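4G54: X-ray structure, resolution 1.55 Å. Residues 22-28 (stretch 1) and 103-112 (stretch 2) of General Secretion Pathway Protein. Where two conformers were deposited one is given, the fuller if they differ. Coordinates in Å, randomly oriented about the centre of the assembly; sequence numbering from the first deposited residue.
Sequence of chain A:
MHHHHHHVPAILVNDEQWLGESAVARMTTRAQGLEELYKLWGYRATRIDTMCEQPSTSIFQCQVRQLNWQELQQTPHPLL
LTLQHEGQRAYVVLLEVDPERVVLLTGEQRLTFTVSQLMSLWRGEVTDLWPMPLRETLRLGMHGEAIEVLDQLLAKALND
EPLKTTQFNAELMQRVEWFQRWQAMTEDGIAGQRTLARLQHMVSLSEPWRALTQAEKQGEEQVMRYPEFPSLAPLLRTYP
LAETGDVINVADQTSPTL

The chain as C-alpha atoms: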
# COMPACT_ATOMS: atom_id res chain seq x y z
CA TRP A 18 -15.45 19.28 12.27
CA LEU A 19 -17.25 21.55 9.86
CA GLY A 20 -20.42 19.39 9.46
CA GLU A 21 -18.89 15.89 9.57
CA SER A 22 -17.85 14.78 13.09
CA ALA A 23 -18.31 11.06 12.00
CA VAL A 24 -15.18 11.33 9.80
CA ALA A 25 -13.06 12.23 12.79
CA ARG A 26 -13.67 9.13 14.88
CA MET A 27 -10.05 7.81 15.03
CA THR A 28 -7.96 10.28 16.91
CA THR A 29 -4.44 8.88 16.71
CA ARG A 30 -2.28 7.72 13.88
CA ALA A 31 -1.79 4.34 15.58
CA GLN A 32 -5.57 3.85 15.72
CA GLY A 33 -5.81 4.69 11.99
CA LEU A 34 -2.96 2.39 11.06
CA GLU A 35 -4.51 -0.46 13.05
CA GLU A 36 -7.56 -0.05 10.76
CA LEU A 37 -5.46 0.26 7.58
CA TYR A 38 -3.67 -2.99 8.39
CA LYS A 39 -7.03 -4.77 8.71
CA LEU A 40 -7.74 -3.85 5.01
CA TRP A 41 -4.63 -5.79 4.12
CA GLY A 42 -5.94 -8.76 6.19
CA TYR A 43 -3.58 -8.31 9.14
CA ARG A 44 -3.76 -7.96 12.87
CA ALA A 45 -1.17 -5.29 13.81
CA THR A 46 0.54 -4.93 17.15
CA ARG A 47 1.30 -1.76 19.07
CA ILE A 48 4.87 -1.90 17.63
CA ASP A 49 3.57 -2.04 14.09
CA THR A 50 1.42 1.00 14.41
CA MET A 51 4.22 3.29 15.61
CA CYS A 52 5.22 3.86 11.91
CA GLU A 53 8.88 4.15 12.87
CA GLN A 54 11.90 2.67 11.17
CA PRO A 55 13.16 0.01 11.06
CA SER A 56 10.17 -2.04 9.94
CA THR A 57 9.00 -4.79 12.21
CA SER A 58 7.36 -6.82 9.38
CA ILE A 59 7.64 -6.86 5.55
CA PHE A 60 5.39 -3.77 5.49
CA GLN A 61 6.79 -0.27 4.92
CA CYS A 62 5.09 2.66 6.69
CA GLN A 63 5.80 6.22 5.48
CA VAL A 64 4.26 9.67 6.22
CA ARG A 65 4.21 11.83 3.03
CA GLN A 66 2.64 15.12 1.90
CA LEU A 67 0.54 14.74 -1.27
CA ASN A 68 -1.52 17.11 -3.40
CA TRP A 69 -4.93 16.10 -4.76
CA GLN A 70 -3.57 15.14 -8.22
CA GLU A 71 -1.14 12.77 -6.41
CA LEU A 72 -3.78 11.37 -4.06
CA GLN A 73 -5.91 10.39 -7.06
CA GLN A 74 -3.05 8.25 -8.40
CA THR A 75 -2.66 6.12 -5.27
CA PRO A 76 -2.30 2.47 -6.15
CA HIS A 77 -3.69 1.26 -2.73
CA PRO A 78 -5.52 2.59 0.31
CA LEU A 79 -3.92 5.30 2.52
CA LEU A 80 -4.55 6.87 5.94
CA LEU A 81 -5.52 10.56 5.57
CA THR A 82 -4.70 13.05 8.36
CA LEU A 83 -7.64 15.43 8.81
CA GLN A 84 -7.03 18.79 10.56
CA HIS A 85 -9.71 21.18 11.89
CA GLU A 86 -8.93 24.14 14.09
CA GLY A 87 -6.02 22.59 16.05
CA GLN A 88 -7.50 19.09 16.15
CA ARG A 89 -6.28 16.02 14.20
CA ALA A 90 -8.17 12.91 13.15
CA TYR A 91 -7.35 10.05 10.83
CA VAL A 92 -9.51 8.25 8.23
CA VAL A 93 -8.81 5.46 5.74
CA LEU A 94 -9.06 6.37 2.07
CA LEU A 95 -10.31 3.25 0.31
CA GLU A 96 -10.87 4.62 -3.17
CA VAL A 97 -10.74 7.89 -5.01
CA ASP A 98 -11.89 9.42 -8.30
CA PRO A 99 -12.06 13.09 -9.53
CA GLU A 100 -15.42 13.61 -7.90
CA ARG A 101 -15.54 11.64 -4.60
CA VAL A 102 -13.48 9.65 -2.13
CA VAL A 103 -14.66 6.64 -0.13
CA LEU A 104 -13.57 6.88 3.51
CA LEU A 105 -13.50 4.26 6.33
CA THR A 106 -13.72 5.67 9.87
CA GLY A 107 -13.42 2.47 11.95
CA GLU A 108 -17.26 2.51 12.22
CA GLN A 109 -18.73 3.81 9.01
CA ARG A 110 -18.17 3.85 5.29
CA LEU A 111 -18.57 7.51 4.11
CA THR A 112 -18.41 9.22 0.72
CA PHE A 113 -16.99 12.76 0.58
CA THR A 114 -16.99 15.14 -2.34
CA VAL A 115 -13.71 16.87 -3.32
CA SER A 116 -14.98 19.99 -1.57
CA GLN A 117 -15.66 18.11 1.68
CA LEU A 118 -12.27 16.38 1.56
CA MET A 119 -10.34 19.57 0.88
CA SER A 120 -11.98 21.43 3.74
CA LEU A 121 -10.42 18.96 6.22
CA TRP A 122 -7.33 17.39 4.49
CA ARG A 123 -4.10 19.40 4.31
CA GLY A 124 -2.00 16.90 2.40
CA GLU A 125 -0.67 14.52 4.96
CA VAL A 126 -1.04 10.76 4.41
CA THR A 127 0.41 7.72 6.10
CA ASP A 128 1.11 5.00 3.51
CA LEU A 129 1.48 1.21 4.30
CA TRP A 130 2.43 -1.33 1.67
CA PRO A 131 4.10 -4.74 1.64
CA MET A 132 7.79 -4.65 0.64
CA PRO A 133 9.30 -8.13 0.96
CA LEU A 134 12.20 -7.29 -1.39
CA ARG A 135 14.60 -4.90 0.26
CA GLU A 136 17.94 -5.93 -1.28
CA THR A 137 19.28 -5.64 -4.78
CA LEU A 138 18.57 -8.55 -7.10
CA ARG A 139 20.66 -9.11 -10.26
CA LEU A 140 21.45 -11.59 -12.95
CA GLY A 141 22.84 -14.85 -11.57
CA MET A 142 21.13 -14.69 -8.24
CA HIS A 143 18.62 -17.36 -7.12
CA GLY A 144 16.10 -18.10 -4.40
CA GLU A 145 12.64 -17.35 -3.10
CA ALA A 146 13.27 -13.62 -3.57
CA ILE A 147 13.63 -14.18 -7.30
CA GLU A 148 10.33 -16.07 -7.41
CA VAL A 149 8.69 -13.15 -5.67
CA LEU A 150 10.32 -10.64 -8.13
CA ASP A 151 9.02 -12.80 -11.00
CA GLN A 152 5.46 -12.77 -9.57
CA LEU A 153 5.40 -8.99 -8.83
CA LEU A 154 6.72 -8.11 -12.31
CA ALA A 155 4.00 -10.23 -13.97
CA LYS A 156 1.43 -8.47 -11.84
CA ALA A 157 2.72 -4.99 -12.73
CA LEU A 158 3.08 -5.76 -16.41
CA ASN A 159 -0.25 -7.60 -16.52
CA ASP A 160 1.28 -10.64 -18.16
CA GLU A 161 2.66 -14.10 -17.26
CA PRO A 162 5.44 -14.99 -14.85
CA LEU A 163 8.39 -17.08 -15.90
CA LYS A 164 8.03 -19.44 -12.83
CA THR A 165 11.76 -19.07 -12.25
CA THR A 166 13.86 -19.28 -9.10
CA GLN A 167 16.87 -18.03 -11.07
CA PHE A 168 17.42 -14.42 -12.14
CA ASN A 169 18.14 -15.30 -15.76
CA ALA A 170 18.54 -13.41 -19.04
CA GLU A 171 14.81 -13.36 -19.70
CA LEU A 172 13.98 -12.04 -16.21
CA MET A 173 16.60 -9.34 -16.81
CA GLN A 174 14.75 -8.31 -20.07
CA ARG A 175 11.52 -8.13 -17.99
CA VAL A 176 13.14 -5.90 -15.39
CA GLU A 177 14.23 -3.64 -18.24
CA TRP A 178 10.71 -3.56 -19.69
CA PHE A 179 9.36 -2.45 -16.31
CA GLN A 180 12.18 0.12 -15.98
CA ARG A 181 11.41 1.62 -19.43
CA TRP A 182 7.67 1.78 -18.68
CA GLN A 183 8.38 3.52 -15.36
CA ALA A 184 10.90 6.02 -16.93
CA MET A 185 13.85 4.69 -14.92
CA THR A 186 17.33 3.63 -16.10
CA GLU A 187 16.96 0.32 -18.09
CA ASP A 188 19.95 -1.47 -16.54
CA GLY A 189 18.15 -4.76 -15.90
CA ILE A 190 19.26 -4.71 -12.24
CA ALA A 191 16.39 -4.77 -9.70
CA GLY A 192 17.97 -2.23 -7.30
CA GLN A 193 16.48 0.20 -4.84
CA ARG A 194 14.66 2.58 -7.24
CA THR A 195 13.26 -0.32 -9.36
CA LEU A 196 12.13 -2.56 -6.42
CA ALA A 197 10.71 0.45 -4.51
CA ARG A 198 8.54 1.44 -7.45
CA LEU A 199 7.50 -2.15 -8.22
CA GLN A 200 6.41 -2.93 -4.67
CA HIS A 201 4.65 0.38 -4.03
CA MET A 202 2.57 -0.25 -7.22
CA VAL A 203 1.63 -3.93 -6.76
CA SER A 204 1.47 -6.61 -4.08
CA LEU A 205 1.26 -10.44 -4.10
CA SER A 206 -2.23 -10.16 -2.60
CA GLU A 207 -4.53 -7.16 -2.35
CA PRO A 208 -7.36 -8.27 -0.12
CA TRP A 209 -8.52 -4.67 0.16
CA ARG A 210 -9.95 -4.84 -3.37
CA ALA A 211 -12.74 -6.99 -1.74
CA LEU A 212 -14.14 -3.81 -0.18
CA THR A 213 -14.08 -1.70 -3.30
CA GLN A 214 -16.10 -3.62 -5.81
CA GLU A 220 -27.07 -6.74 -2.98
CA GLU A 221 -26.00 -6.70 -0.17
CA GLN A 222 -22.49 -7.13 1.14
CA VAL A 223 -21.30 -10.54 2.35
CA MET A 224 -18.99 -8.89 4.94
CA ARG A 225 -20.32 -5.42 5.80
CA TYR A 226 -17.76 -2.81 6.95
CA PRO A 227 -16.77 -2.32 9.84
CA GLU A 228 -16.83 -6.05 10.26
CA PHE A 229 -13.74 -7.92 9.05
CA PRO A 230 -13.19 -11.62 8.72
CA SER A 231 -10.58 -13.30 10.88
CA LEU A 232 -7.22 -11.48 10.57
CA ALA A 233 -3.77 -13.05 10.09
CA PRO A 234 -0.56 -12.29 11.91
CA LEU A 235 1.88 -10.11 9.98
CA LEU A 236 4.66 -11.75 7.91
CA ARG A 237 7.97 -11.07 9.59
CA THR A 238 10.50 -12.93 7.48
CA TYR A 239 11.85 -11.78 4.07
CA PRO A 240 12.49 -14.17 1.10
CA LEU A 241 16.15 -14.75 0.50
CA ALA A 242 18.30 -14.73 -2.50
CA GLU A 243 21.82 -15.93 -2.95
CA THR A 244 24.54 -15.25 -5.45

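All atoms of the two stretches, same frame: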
# COMPACT_ATOMS: atom_id res chain seq x y z
N SER A 22 -18.56 15.37 11.94
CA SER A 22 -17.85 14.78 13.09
C SER A 22 -17.63 13.22 12.97
O SER A 22 -16.70 12.69 13.56
CB SER A 22 -18.47 15.21 14.44
OG SER A 22 -19.66 14.49 14.77
N ALA A 23 -18.48 12.51 12.21
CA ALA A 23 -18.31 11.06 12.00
C ALA A 23 -16.96 10.74 11.35
O ALA A 23 -16.42 9.64 11.61
CB ALA A 23 -19.39 10.51 11.12
N VAL A 24 -16.43 11.64 10.51
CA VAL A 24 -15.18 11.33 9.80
C VAL A 24 -14.03 11.28 10.72
O VAL A 24 -12.99 10.67 10.36
CB VAL A 24 -14.70 12.38 8.78
CG1 VAL A 24 -14.37 11.72 7.43
CG2 VAL A 24 -15.54 13.59 8.71
N ALA A 25 -14.14 12.00 11.83
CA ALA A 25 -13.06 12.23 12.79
C ALA A 25 -13.10 11.29 13.99
O ALA A 25 -12.65 11.66 15.08
CB ALA A 25 -13.13 13.67 13.30
N ARG A 26 -13.65 10.10 13.82
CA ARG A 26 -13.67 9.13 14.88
C ARG A 26 -12.29 8.68 15.48
O ARG A 26 -12.16 8.53 16.70
CB ARG A 26 -14.41 7.89 14.37
CG ARG A 26 -14.43 6.85 15.40
CD ARG A 26 -15.38 5.71 15.09
NE ARG A 26 -15.15 4.65 16.06
CZ ARG A 26 -14.10 3.81 16.04
NH1 ARG A 26 -13.18 3.87 15.07
NH2 ARG A 26 -13.99 2.89 17.00
N MET A 27 -11.33 8.35 14.61
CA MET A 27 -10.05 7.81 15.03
C MET A 27 -9.15 8.98 15.28
O MET A 27 -8.90 9.84 14.40
CB MET A 27 -9.43 6.93 13.92
CG MET A 27 -10.28 5.68 13.73
SD MET A 27 -9.62 4.40 12.65
CE MET A 27 -9.59 5.25 11.05
N THR A 28 -8.64 9.05 16.49
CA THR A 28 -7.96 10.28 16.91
C THR A 28 -6.45 10.19 17.02
O THR A 28 -5.80 11.20 17.29
CB THR A 28 -8.54 10.74 18.29
OG1 THR A 28 -8.28 9.69 19.22
CG2 THR A 28 -10.02 10.92 18.18
N VAL A 103 -13.99 7.56 -1.09
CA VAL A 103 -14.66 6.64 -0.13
C VAL A 103 -13.77 6.49 1.06
O VAL A 103 -12.59 6.16 0.97
CB VAL A 103 -14.98 5.26 -0.77
CG1 VAL A 103 -15.58 4.30 0.29
CG2 VAL A 103 -15.92 5.54 -1.93
N LEU A 104 -14.32 6.82 2.23
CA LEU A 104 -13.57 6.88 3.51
C LEU A 104 -14.09 5.80 4.47
O LEU A 104 -15.29 5.54 4.54
CB LEU A 104 -13.74 8.25 4.12
CG LEU A 104 -13.30 9.42 3.22
CD1 LEU A 104 -13.50 10.70 4.04
CD2 LEU A 104 -11.84 9.21 2.79
N LEU A 105 -13.17 5.23 5.23
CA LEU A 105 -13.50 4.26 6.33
C LEU A 105 -13.04 4.83 7.66
O LEU A 105 -11.88 5.15 7.83
CB LEU A 105 -12.85 2.90 6.05
CG LEU A 105 -13.09 2.31 4.67
CD1 LEU A 105 -12.27 0.99 4.51
CD2 LEU A 105 -14.56 1.94 4.50
N THR A 106 -13.97 4.93 8.63
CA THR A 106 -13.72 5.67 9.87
C THR A 106 -13.43 4.74 11.03
O THR A 106 -13.16 5.20 12.14
CB THR A 106 -14.92 6.57 10.28
OG1 THR A 106 -15.98 5.65 10.73
CG2 THR A 106 -15.45 7.43 9.17
N GLY A 107 -13.46 3.42 10.83
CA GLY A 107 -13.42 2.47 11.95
C GLY A 107 -14.85 2.03 12.40
O GLY A 107 -15.04 1.01 13.04
N GLU A 108 -15.83 2.82 11.96
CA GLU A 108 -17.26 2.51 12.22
C GLU A 108 -18.16 2.63 11.04
O GLU A 108 -19.17 1.92 10.98
CB GLU A 108 -17.76 3.38 13.36
CG GLU A 108 -17.24 2.73 14.69
CD GLU A 108 -17.59 1.21 14.93
OE1 GLU A 108 -16.66 0.41 15.31
OE2 GLU A 108 -18.79 0.82 14.78
N GLN A 109 -17.88 3.55 10.15
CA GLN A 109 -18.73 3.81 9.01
C GLN A 109 -17.96 3.88 7.70
O GLN A 109 -16.82 4.32 7.67
CB GLN A 109 -19.44 5.17 9.18
CG GLN A 109 -20.34 5.20 10.40
CD GLN A 109 -20.95 6.59 10.55
OE1 GLN A 109 -21.68 7.07 9.67
NE2 GLN A 109 -20.66 7.23 11.67
N ARG A 110 -18.61 3.46 6.63
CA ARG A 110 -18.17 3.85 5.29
C ARG A 110 -18.88 5.13 4.82
O ARG A 110 -20.12 5.16 4.71
CB ARG A 110 -18.46 2.69 4.35
CG ARG A 110 -18.03 2.92 2.93
CD ARG A 110 -18.59 1.71 2.04
NE ARG A 110 -17.94 1.54 0.74
CZ ARG A 110 -17.14 0.54 0.34
NH1 ARG A 110 -16.82 -0.52 1.11
NH2 ARG A 110 -16.67 0.60 -0.90
N LEU A 111 -18.09 6.18 4.58
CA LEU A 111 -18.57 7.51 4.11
C LEU A 111 -18.04 7.90 2.72
O LEU A 111 -16.94 7.54 2.34
CB LEU A 111 -18.08 8.64 5.06
CG LEU A 111 -18.34 8.35 6.54
CD1 LEU A 111 -17.77 9.44 7.44
CD2 LEU A 111 -19.79 8.10 6.79
N THR A 112 -18.85 8.67 1.98
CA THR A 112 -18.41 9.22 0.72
C THR A 112 -18.31 10.73 0.88
O THR A 112 -19.29 11.36 1.32
CB THR A 112 -19.39 8.87 -0.41
OG1 THR A 112 -19.31 7.45 -0.60
CG2 THR A 112 -18.94 9.49 -1.73
O HOH W 1 -17.59 7.26 12.06

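In a tight β-turn one side chain can accept hydrogen bonds from its own backbone while its other atoms pack against a neighbouring segment. The hairpin of residues 103-112 illustrates the principle. Its strands are joined by reciprocal backbone hydrogen bonds between Leu-104 and Leu-111, and Thr-106 N donates to Gln-109 O. Within the loop, Thr-106 adopts chi1 p (71°), which places Thr-106 OG1 to accept from Glu-108 N (3.1 Å) and Gln-109 N (2.9 Å). The same rotamer turns Thr-106 CG2 to the other segment, 3.4 Å from Ala-23 O. A water links the two stretches at this point, its oxygen donating to Ala-23 O (2.7 Å) and lying 2.6 Å from Thr-106 OG1 in a hydrogen bond.

Beside this polar bridge lies an apolar patch. Val-24 has an off-well chi1 of -130°, with Val-24 CG1 packed 3.6 Å from Leu-104 CD1 and 4.1 Å from Leu-111 CD1. The two leucines share the m,t conformation, and as cross-strand partners they bring both CD1 methyls to the same valine.

Arg-26 approaches the turn differently. Its first three chi angles are all t, so the chain runs extended along the loop until chi4 (-75°) turns the guanidinium. Arg-26 NH1 then donates to Thr-106 O at 3.2 Å, with the acceptor near the guanidinium plane and an N-H...O angle of 153°. One face is covered by Glu-108 CG, 3.2 Å from Arg-26 NE, and by the Gly-107 carbonyl carbon. Glu-108, m at chi1 and chi2, leaves Glu-108 OE1 4.0 Å from Arg-26 NH2 but well out of plane, so the charges are merely near each other. Gly-107 is doubly constrained: its positive phi (94°) with psi -17° calls for glycine, and an ideal CB on Gly-107 would sit 2.2 Å from Arg-26 NH1.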